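Local structure of agglutinin (Rhizoctonia solani, 4G9M) at residues E30-G42 and S116-N128. The protein is a fungal lectin with a ricin-type beta-trefoil fold that binds carbohydrates and assembles as a domain-swapped dimer. Residues are numbered along the deposited sequence; the frame is centred on the assembly and turned at random.
Sequences EGTAIQGYKSHGG and SNPANETPVIYYN
In this beta-trefoil lectin, strand 32-37 meets strand 122-128 in a short antiparallel pairing, with the type II turn from Ala119 to Thr122 laid against the end of strand 32-37. Gln35 and Pro123 form the non-hydrogen-bonded pair. Beside them, Gly36 N donates to Thr122 O over 2.8 Å. Val124 N reaches Ile34 O at 3.3 Å. The strands diverge quickly, their directions 119° apart. At the turn, Glu121 N donates to Gly36 O at 2.9 Å; Glu121 sits there with a positive phi, as the third residue of a type II turn does. Gly36 puts no side chain between its strand and the turn.

Asn120 does two jobs with one flat amide. Its CG lies 3.6 Å above the Tyr37 ring, over the centre, and the two planes are only 2° apart, a parallel stack in which Asn120 CB adds a CH-pi contact to the same face. The amide is fixed by Lys38 N, which donates to Asn120 OD1 at 2.9 Å. Tyr37 turns CG away from its own N (chi1 -155°), which lays the ring flat against the Asn120 amide. The flat tyrosine ring gives the amide a face to stack on, and asparagine supplies both a plane and an acceptor.

Gln35 and Glu121 run side by side, Gln35 OE1 resting 3.5 Å from Glu121 CB, and a water donates to both Gln35 OE1 and Glu121 O. Gln35 NE2 is held by Asp22. Val124, a compact branched residue, presses CG2 on Gln35 C at 3.6 Å.

Strand 20-23 flanks strand 32-37 on the edge opposite 122-128, whereas 81-84 shares the edge with 122-128, nearer the start of 32-37. Strand 122-128 also pairs with 109-113; Val124 and Ile34 both pack on Val81.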
ATOM      1  N   GLU B  30      17.472  13.062  18.900  1.00 23.91           N
ATOM      2  CA  GLU B  30      16.109  12.585  19.130  1.00 25.20           C
ATOM      3  C   GLU B  30      15.118  13.754  19.143  1.00 24.98           C
ATOM      4  O   GLU B  30      15.308  14.735  19.866  1.00 24.51           O
ATOM      5  CB  GLU B  30      16.052  11.823  20.459  1.00 27.55           C
ATOM      6  CG  GLU B  30      14.676  11.321  20.835  1.00 28.79           C
ATOM      7  CD  GLU B  30      14.275  10.067  20.071  1.00 23.40           C
ATOM      8  OE1 GLU B  30      15.156   9.232  19.763  1.00 29.72           O
ATOM      9  OE2 GLU B  30      13.070   9.926  19.780  1.00 33.13           O
ATOM     10  N   GLY B  31      14.066  13.658  18.337  1.00 19.55           N
ATOM     11  CA  GLY B  31      13.070  14.710  18.267  1.00 18.68           C
ATOM     12  C   GLY B  31      13.286  15.761  17.187  1.00 19.01           C
ATOM     13  O   GLY B  31      12.560  16.764  17.150  1.00 21.87           O
ATOM     14  N   THR B  32      14.265  15.547  16.309  1.00 19.86           N
ATOM     15  CA  THR B  32      14.540  16.493  15.219  1.00 19.45           C
ATOM     16  C   THR B  32      13.359  16.580  14.244  1.00 16.10           C
ATOM     17  O   THR B  32      12.889  15.567  13.750  1.00 19.45           O
ATOM     18  CB  THR B  32      15.833  16.107  14.472  1.00 21.19           C
ATOM     19  OG1 THR B  32      16.933  16.128  15.394  1.00 21.50           O
ATOM     20  CG2 THR B  32      16.122  17.082  13.324  1.00 20.42           C
ATOM     21  N   ALA B  33      12.871  17.798  13.999  1.00 17.45           N
ATOM     22  CA  ALA B  33      11.708  18.021  13.146  1.00 20.41           C
ATOM     23  C   ALA B  33      11.845  17.405  11.762  1.00 24.19           C
ATOM     24  O   ALA B  33      12.870  17.565  11.114  1.00 23.11           O
ATOM     25  CB  ALA B  33      11.460  19.514  13.000  1.00 20.41           C
ATOM     26  N   ILE B  34      10.801  16.714  11.319  1.00 18.90           N
ATOM     27  CA  ILE B  34      10.668  16.334   9.917  1.00 20.40           C
ATOM     28  C   ILE B  34       9.619  17.274   9.294  1.00 16.06           C
ATOM     29  O   ILE B  34       8.636  17.632   9.938  1.00 19.65           O
ATOM     30  CB  ILE B  34      10.303  14.834   9.776  1.00 21.33           C
ATOM     31  CG1 ILE B  34      11.471  13.980  10.282  1.00 21.63           C
ATOM     32  CG2 ILE B  34      10.001  14.485   8.333  1.00 22.49           C
ATOM     33  CD1 ILE B  34      11.226  12.477  10.237  1.00 19.08           C
ATOM     34  N   GLN B  35       9.852  17.698   8.056  1.00 17.53           N
ATOM     35  CA  GLN B  35       9.129  18.845   7.511  1.00 16.99           C
ATOM     36  C   GLN B  35       9.089  18.764   5.996  1.00 19.44           C
ATOM     37  O   GLN B  35       9.724  17.895   5.394  1.00 21.66           O
ATOM     38  CB  GLN B  35       9.847  20.138   7.930  1.00 17.26           C
ATOM     39  CG  GLN B  35      11.189  20.323   7.236  1.00 20.32           C
ATOM     40  CD  GLN B  35      12.077  21.326   7.930  1.00 28.58           C
ATOM     41  OE1 GLN B  35      11.622  22.093   8.787  1.00 28.32           O
ATOM     42  NE2 GLN B  35      13.355  21.327   7.568  1.00 25.80           N
ATOM     43  N   GLY B  36       8.350  19.676   5.368  1.00 19.41           N
ATOM     44  CA  GLY B  36       8.382  19.780   3.919  1.00 17.61           C
ATOM     45  C   GLY B  36       9.419  20.802   3.495  1.00 20.66           C
ATOM     46  O   GLY B  36       9.593  21.817   4.170  1.00 20.45           O
ATOM     47  N   TYR B  37      10.130  20.535   2.402  1.00 20.45           N
ATOM     48  CA  TYR B  37      11.159  21.462   1.936  1.00 15.11           C
ATOM     49  C   TYR B  37      11.384  21.293   0.426  1.00 22.81           C
ATOM     50  O   TYR B  37      11.187  20.208  -0.116  1.00 21.08           O
ATOM     51  CB  TYR B  37      12.461  21.211   2.711  1.00 16.89           C
ATOM     52  CG  TYR B  37      13.418  22.401   2.802  1.00 20.89           C
ATOM     53  CD1 TYR B  37      14.222  22.755   1.732  1.00 19.91           C
ATOM     54  CD2 TYR B  37      13.515  23.153   3.968  1.00 23.30           C
ATOM     55  CE1 TYR B  37      15.098  23.826   1.808  1.00 23.19           C
ATOM     56  CE2 TYR B  37      14.389  24.236   4.056  1.00 24.35           C
ATOM     57  CZ  TYR B  37      15.177  24.563   2.969  1.00 24.48           C
ATOM     58  OH  TYR B  37      16.061  25.625   3.025  1.00 24.73           O
ATOM     59  N   LYS B  38      11.766  22.366  -0.260  1.00 18.39           N
ATOM     60  CA  LYS B  38      12.065  22.269  -1.687  1.00 22.38           C
ATOM     61  C   LYS B  38      13.180  21.257  -1.914  1.00 24.91           C
ATOM     62  O   LYS B  38      14.167  21.238  -1.178  1.00 20.94           O
ATOM     63  CB  LYS B  38      12.470  23.630  -2.251  1.00 21.50           C
ATOM     64  CG  LYS B  38      12.799  23.616  -3.734  1.00 30.26           C
ATOM     65  CD  LYS B  38      13.158  25.011  -4.224  1.00 39.40           C
ATOM     66  CE  LYS B  38      13.682  24.981  -5.659  1.00 47.70           C
ATOM     67  NZ  LYS B  38      13.767  26.348  -6.262  1.00 51.55           N
ATOM     68  N   SER B  39      13.005  20.411  -2.926  1.00 18.68           N
ATOM     69  CA  SER B  39      13.983  19.389  -3.237  1.00 22.98           C
ATOM     70  C   SER B  39      15.335  20.020  -3.592  1.00 22.06           C
ATOM     71  O   SER B  39      15.407  20.897  -4.452  1.00 24.37           O
ATOM     72  CB  SER B  39      13.479  18.515  -4.390  1.00 24.43           C
ATOM     73  OG  SER B  39      14.405  17.479  -4.689  1.00 25.24           O
ATOM     74  N   HIS B  40      16.397  19.588  -2.918  1.00 21.43           N
ATOM     75  CA  HIS B  40      17.746  20.051  -3.259  1.00 22.37           C
ATOM     76  C   HIS B  40      18.772  18.917  -3.354  1.00 30.75           C
ATOM     77  O   HIS B  40      19.968  19.162  -3.550  1.00 29.60           O
ATOM     78  CB  HIS B  40      18.234  21.157  -2.304  1.00 26.85           C
ATOM     79  CG  HIS B  40      18.180  20.787  -0.852  1.00 27.41           C
ATOM     80  ND1 HIS B  40      18.709  19.614  -0.355  1.00 31.24           N
ATOM     81  CD2 HIS B  40      17.656  21.443   0.211  1.00 29.34           C
ATOM     82  CE1 HIS B  40      18.507  19.563   0.951  1.00 26.02           C
ATOM     83  NE2 HIS B  40      17.870  20.661   1.318  1.00 26.43           N
ATOM     84  N   GLY B  41      18.303  17.681  -3.213  1.00 27.51           N
ATOM     85  CA  GLY B  41      19.163  16.522  -3.391  1.00 26.63           C
ATOM     86  C   GLY B  41      20.070  16.170  -2.224  1.00 28.27           C
ATOM     87  O   GLY B  41      20.912  15.280  -2.335  1.00 28.27           O
ATOM     88  N   GLY B  42      19.910  16.858  -1.102  1.00 28.71           N
ATOM     89  CA  GLY B  42      20.706  16.557   0.074  1.00 23.52           C
ATOM     90  C   GLY B  42      20.348  15.202   0.648  1.00 19.10           C
ATOM     91  O   GLY B  42      19.223  14.727   0.471  1.00 23.09           O
ATOM     92  N   SER B 116      -1.389  21.570   3.733  1.00 22.29           N
ATOM     93  CA  SER B 116      -0.959  21.593   2.330  1.00 22.34           C
ATOM     94  C   SER B 116      -0.076  22.798   1.981  1.00 22.09           C
ATOM     95  O   SER B 116      -0.080  23.274   0.843  1.00 24.60           O
ATOM     96  CB  SER B 116      -2.175  21.576   1.400  1.00 29.21           C
ATOM     97  OG  SER B 116      -3.095  20.572   1.771  1.00 29.80           O
ATOM     98  N   ASN B 117       0.686  23.280   2.955  1.00 22.17           N
ATOM     99  CA  ASN B 117       1.520  24.466   2.772  1.00 24.12           C
ATOM    100  C   ASN B 117       2.836  24.141   2.056  1.00 20.81           C
ATOM    101  O   ASN B 117       3.632  23.325   2.536  1.00 20.65           O
ATOM    102  CB  ASN B 117       1.780  25.105   4.138  1.00 22.40           C
ATOM    103  CG  ASN B 117       2.319  26.518   4.043  1.00 26.12           C
ATOM    104  OD1 ASN B 117       2.930  26.912   3.041  1.00 24.99           O
ATOM    105  ND2 ASN B 117       2.108  27.291   5.107  1.00 30.97           N
ATOM    106  N   PRO B 118       3.069  24.770   0.893  1.00 22.12           N
ATOM    107  CA  PRO B 118       4.299  24.490   0.146  1.00 25.47           C
ATOM    108  C   PRO B 118       5.520  25.265   0.644  1.00 21.77           C
ATOM    109  O   PRO B 118       6.569  25.194   0.003  1.00 23.37           O
ATOM    110  CB  PRO B 118       3.943  24.926  -1.275  1.00 29.51           C
ATOM    111  CG  PRO B 118       2.936  25.999  -1.096  1.00 20.05           C
ATOM    112  CD  PRO B 118       2.137  25.625   0.132  1.00 20.84           C
ATOM    113  N   ALA B 119       5.388  26.000   1.747  1.00 24.15           N
ATOM    114  CA  ALA B 119       6.503  26.770   2.290  1.00 20.83           C
ATOM    115  C   ALA B 119       7.570  25.852   2.866  1.00 26.41           C
ATOM    116  O   ALA B 119       7.253  24.791   3.400  1.00 25.46           O
ATOM    117  CB  ALA B 119       6.019  27.720   3.363  1.00 25.10           C
ATOM    118  N   ASN B 120       8.834  26.257   2.766  1.00 22.41           N
ATOM    119  CA  ASN B 120       9.902  25.474   3.383  1.00 20.71           C
ATOM    120  C   ASN B 120       9.668  25.466   4.889  1.00 20.26           C
ATOM    121  O   ASN B 120       9.237  26.471   5.447  1.00 26.27           O
ATOM    122  CB  ASN B 120      11.294  26.071   3.090  1.00 17.58           C
ATOM    123  CG  ASN B 120      11.776  25.807   1.663  1.00 25.73           C
ATOM    124  OD1 ASN B 120      11.301  24.895   0.980  1.00 21.47           O
ATOM    125  ND2 ASN B 120      12.744  26.601   1.216  1.00 28.55           N
ATOM    126  N   GLU B 121       9.946  24.331   5.528  1.00 18.67           N
ATOM    127  CA  GLU B 121       9.825  24.148   6.989  1.00 20.85           C
ATOM    128  C   GLU B 121       8.401  23.943   7.494  1.00 23.40           C
ATOM    129  O   GLU B 121       8.148  23.958   8.709  1.00 23.77           O
ATOM    130  CB  GLU B 121      10.571  25.234   7.791  1.00 24.24           C
ATOM    131  CG  GLU B 121      12.063  25.287   7.462  1.00 25.71           C
ATOM    132  CD  GLU B 121      12.848  26.227   8.361  1.00 35.92           C
ATOM    133  OE1 GLU B 121      12.242  26.870   9.240  1.00 34.71           O
ATOM    134  OE2 GLU B 121      14.083  26.314   8.186  1.00 44.31           O
ATOM    135  N   THR B 122       7.471  23.742   6.567  1.00 20.99           N
ATOM    136  CA  THR B 122       6.116  23.367   6.947  1.00 22.62           C
ATOM    137  C   THR B 122       6.164  22.026   7.665  1.00 24.54           C
ATOM    138  O   THR B 122       6.717  21.064   7.149  1.00 20.39           O
ATOM    139  CB  THR B 122       5.189  23.237   5.732  1.00 21.82           C
ATOM    140  OG1 THR B 122       5.043  24.513   5.099  1.00 20.36           O
ATOM    141  CG2 THR B 122       3.812  22.731   6.164  1.00 20.48           C
ATOM    142  N   PRO B 123       5.575  21.952   8.865  1.00 20.72           N
ATOM    143  CA  PRO B 123       5.656  20.720   9.649  1.00 17.95           C
ATOM    144  C   PRO B 123       4.967  19.540   8.980  1.00 14.78           C
ATOM    145  O   PRO B 123       3.976  19.727   8.272  1.00 19.54           O
ATOM    146  CB  PRO B 123       4.928  21.086  10.952  1.00 21.82           C
ATOM    147  CG  PRO B 123       5.018  22.580  11.019  1.00 20.10           C
ATOM    148  CD  PRO B 123       4.910  23.039   9.606  1.00 20.95           C
ATOM    149  N   VAL B 124       5.530  18.353   9.177  1.00 17.01           N
ATOM    150  CA  VAL B 124       4.856  17.107   8.846  1.00 15.77           C
ATOM    151  C   VAL B 124       4.345  16.566  10.167  1.00 18.80           C
ATOM    152  O   VAL B 124       5.074  16.560  11.162  1.00 17.91           O
ATOM    153  CB  VAL B 124       5.814  16.130   8.175  1.00 16.96           C
ATOM    154  CG1 VAL B 124       5.152  14.773   8.004  1.00 19.46           C
ATOM    155  CG2 VAL B 124       6.243  16.694   6.847  1.00 19.76           C
ATOM    156  N   ILE B 125       3.085  16.144  10.181  1.00 15.99           N
ATOM    157  CA  ILE B 125       2.433  15.780  11.435  1.00 16.69           C
ATOM    158  C   ILE B 125       1.694  14.460  11.232  1.00 16.34           C
ATOM    159  O   ILE B 125       1.431  14.070  10.097  1.00 18.23           O
ATOM    160  CB  ILE B 125       1.406  16.853  11.866  1.00 21.85           C
ATOM    161  CG1 ILE B 125       0.416  17.155  10.730  1.00 21.17           C
ATOM    162  CG2 ILE B 125       2.112  18.147  12.301  1.00 19.87           C
ATOM    163  CD1 ILE B 125      -0.776  18.043  11.150  1.00 16.81           C
ATOM    164  N   TYR B 126       1.377  13.767  12.324  1.00 15.92           N
ATOM    165  CA  TYR B 126       0.421  12.652  12.243  1.00 13.90           C
ATOM    166  C   TYR B 126      -0.957  13.262  12.185  1.00 15.37           C
ATOM    167  O   TYR B 126      -1.236  14.231  12.902  1.00 18.81           O
ATOM    168  CB  TYR B 126       0.544  11.696  13.451  1.00 17.81           C
ATOM    169  CG  TYR B 126       1.851  10.948  13.392  1.00 13.55           C
ATOM    170  CD1 TYR B 126       2.000   9.848  12.571  1.00 15.65           C
ATOM    171  CD2 TYR B 126       2.956  11.390  14.100  1.00 16.59           C
ATOM    172  CE1 TYR B 126       3.231   9.189  12.466  1.00 19.07           C
ATOM    173  CE2 TYR B 126       4.193  10.727  13.999  1.00 15.85           C
ATOM    174  CZ  TYR B 126       4.315   9.644  13.187  1.00 17.50           C
ATOM    175  OH  TYR B 126       5.543   8.997  13.073  1.00 20.61           O
ATOM    176  N   TYR B 127      -1.828  12.732  11.335  1.00 17.95           N
ATOM    177  CA  TYR B 127      -3.169  13.321  11.224  1.00 16.86           C
ATOM    178  C   TYR B 127      -4.126  12.294  10.662  1.00 15.56           C
ATOM    179  O   TYR B 127      -3.733  11.437   9.878  1.00 18.45           O
ATOM    180  CB  TYR B 127      -3.132  14.529  10.295  1.00 18.34           C
ATOM    181  CG  TYR B 127      -4.160  15.638  10.503  1.00 15.96           C
ATOM    182  CD1 TYR B 127      -4.216  16.381  11.692  1.00 16.88           C
ATOM    183  CD2 TYR B 127      -5.005  16.014   9.466  1.00 20.64           C
ATOM    184  CE1 TYR B 127      -5.117  17.432  11.845  1.00 16.24           C
ATOM    185  CE2 TYR B 127      -5.908  17.071   9.612  1.00 17.49           C
ATOM    186  CZ  TYR B 127      -5.966  17.769  10.802  1.00 14.07           C
ATOM    187  OH  TYR B 127      -6.842  18.823  10.924  1.00 18.60           O
ATOM    188  N   ASN B 128      -5.388  12.394  11.051  1.00 18.01           N
ATOM    189  CA  ASN B 128      -6.412  11.468  10.567  1.00 16.33           C
ATOM    190  C   ASN B 128      -6.392  11.382   9.051  1.00 18.02           C
ATOM    191  O   ASN B 128      -6.344  12.408   8.371  1.00 19.34           O
ATOM    192  CB  ASN B 128      -7.794  11.938  11.044  1.00 18.57           C
ATOM    193  CG  ASN B 128      -8.875  10.913  10.783  1.00 21.97           C
ATOM    194  OD1 ASN B 128      -8.993   9.929  11.508  1.00 25.13           O
ATOM    195  ND2 ASN B 128      -9.676  11.142   9.749  1.00 22.57           N
TER
HETATM  196  O   HOH W   1       9.451  22.300  10.715  1.00 28.35           O